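Local coordinates for protein RTX toxin (PDB 6A7H) that probably acts as an endopeptidase that cleaves and so inactivates the small GTPases Ras and Rap1 in host cells, at residues G308-S313 against Y435-L440. Residues are numbered along the deposited sequence; the frame is centred on the assembly and turned at random.
Sequences GEVHGS and YGKALL
With chi1 at 166°, V310 sets CG1 anti to its backbone N and leaves CG2 beside that nitrogen, turned to the bent chain of K437, whose bend at chi3 (-24°) swings CE in beside the methyl, next to CD. The two side chains run side by side in the same direction, V310 CG2 lying 4.1 Å from K437 CE. L440 adds a further apolar touch, its CD1 resting on G308 CA at 3.7 Å. The bare glycine backbone is also met, more loosely, by K437 CG, 4.2 Å from G308 CA.

The case illustrates how two parallel strands stay paired up to the point where their chains part. E309 N donates to Y435 O at 2.9 Å, a bond bent to 134° at the hydrogen. The same Y435 O also receives a CA-H...O contact from G308 CA at 3.3 Å. One residue on, E309 O accepts a weak bond from K437 N at 3.3 Å, where the second chain enters the short, weakly bonded helical turn at about 437-440. The extended chain of E309 carries its carboxylate clear of the strand pairing, and OE1 is hydrogen-bonded to H340 NE2.

Strand 304-309 runs beside strand 430-436 in a parallel sheet, with G308 also bonded through its backbone to L462 of strand 461-464, and the contact lies at the C-terminal ends of both paired strands; beyond it Y435 packs on A418 and L422 of helix 405-422, and L440 O is bonded to T454 of helix 453-457.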
loop_
_atom_site.group_PDB
_atom_site.type_symbol
_atom_site.label_atom_id
_atom_site.label_comp_id
_atom_site.label_asym_id
_atom_site.label_seq_id
_atom_site.Cartn_x
_atom_site.Cartn_y
_atom_site.Cartn_z
ATOM N N GLY A 308 21.328 4.492 9.415
ATOM C CA GLY A 308 21.004 5.069 8.125
ATOM C C GLY A 308 21.845 4.506 6.995
ATOM O O GLY A 308 22.990 4.097 7.199
ATOM N N GLU A 309 21.261 4.464 5.801
ATOM C CA GLU A 309 21.986 4.090 4.599
ATOM C C GLU A 309 21.727 5.165 3.567
ATOM O O GLU A 309 20.592 5.596 3.382
ATOM C CB GLU A 309 21.567 2.705 4.073
ATOM C CG GLU A 309 22.329 2.285 2.812
ATOM C CD GLU A 309 21.925 0.916 2.261
ATOM O OE1 GLU A 309 21.903 -0.080 3.030
ATOM O OE2 GLU A 309 21.659 0.836 1.040
ATOM N N VAL A 310 22.797 5.609 2.921
ATOM C CA VAL A 310 22.740 6.663 1.917
ATOM C C VAL A 310 22.674 6.039 0.526
ATOM O O VAL A 310 23.261 4.978 0.289
ATOM C CB VAL A 310 23.969 7.613 2.043
ATOM C CG1 VAL A 310 24.132 8.500 0.818
ATOM C CG2 VAL A 310 23.866 8.459 3.311
ATOM N N HIS A 311 21.927 6.674 -0.377
ATOM C CA HIS A 311 21.884 6.249 -1.775
ATOM C C HIS A 311 23.283 6.265 -2.382
ATOM O O HIS A 311 24.075 7.175 -2.129
ATOM C CB HIS A 311 20.937 7.138 -2.591
ATOM C CG HIS A 311 19.554 6.582 -2.733
ATOM N ND1 HIS A 311 18.598 6.695 -1.746
ATOM C CD2 HIS A 311 18.965 5.904 -3.750
ATOM C CE1 HIS A 311 17.482 6.110 -2.145
ATOM N NE2 HIS A 311 17.679 5.623 -3.357
ATOM N N GLY A 312 23.578 5.249 -3.184
ATOM C CA GLY A 312 24.914 5.064 -3.719
ATOM C C GLY A 312 25.521 3.880 -3.008
ATOM O O GLY A 312 24.914 2.814 -2.961
ATOM N N SER A 313 26.704 4.057 -2.436
ATOM C CA SER A 313 27.220 3.037 -1.539
ATOM C C SER A 313 26.815 3.353 -0.090
ATOM O O SER A 313 25.621 3.409 0.225
ATOM C CB SER A 313 28.733 2.905 -1.665
ATOM O OG SER A 313 29.172 1.709 -1.044
ATOM N N TYR A 435 17.584 1.588 7.795
ATOM C CA TYR A 435 16.679 2.380 6.947
ATOM C C TYR A 435 17.433 3.352 6.035
ATOM O O TYR A 435 18.532 3.808 6.359
ATOM C CB TYR A 435 15.716 3.192 7.806
ATOM C CG TYR A 435 14.601 2.415 8.469
ATOM C CD1 TYR A 435 14.799 1.739 9.670
ATOM C CD2 TYR A 435 13.333 2.394 7.911
ATOM C CE1 TYR A 435 13.761 1.035 10.268
ATOM C CE2 TYR A 435 12.301 1.699 8.498
ATOM C CZ TYR A 435 12.512 1.023 9.665
ATOM O OH TYR A 435 11.455 0.347 10.218
ATOM N N GLY A 436 16.829 3.689 4.903
ATOM C CA GLY A 436 17.307 4.808 4.109
ATOM C C GLY A 436 17.075 6.080 4.914
ATOM O O GLY A 436 16.096 6.167 5.675
ATOM N N LYS A 437 17.959 7.066 4.755
ATOM C CA LYS A 437 17.922 8.241 5.631
ATOM C C LYS A 437 16.640 9.081 5.524
ATOM O O LYS A 437 16.326 9.846 6.432
ATOM C CB LYS A 437 19.145 9.133 5.379
ATOM C CG LYS A 437 20.392 8.677 6.131
ATOM C CD LYS A 437 21.427 9.792 6.362
ATOM C CE LYS A 437 21.326 10.932 5.362
ATOM N NZ LYS A 437 22.190 12.090 5.747
ATOM N N ALA A 438 15.892 8.916 4.439
ATOM C CA ALA A 438 14.682 9.704 4.223
ATOM C C ALA A 438 13.531 9.268 5.136
ATOM O O ALA A 438 12.687 10.082 5.516
ATOM C CB ALA A 438 14.256 9.622 2.767
ATOM N N LEU A 439 13.491 7.985 5.477
ATOM C CA LEU A 439 12.461 7.491 6.384
ATOM C C LEU A 439 12.791 7.785 7.847
ATOM O O LEU A 439 11.908 7.793 8.703
ATOM C CB LEU A 439 12.247 5.986 6.184
ATOM C CG LEU A 439 11.449 5.706 4.918
ATOM C CD1 LEU A 439 11.121 4.255 4.811
ATOM C CD2 LEU A 439 10.178 6.538 4.936
ATOM N N LEU A 440 14.063 8.027 8.135
ATOM C CA LEU A 440 14.475 8.250 9.518
ATOM C C LEU A 440 13.990 9.612 10.003
ATOM O O LEU A 440 13.575 9.770 11.150
ATOM C CB LEU A 440 15.992 8.125 9.648
ATOM C CG LEU A 440 16.511 6.690 9.486
ATOM C CD1 LEU A 440 18.034 6.598 9.634
ATOM C CD2 LEU A 440 15.818 5.769 10.479
#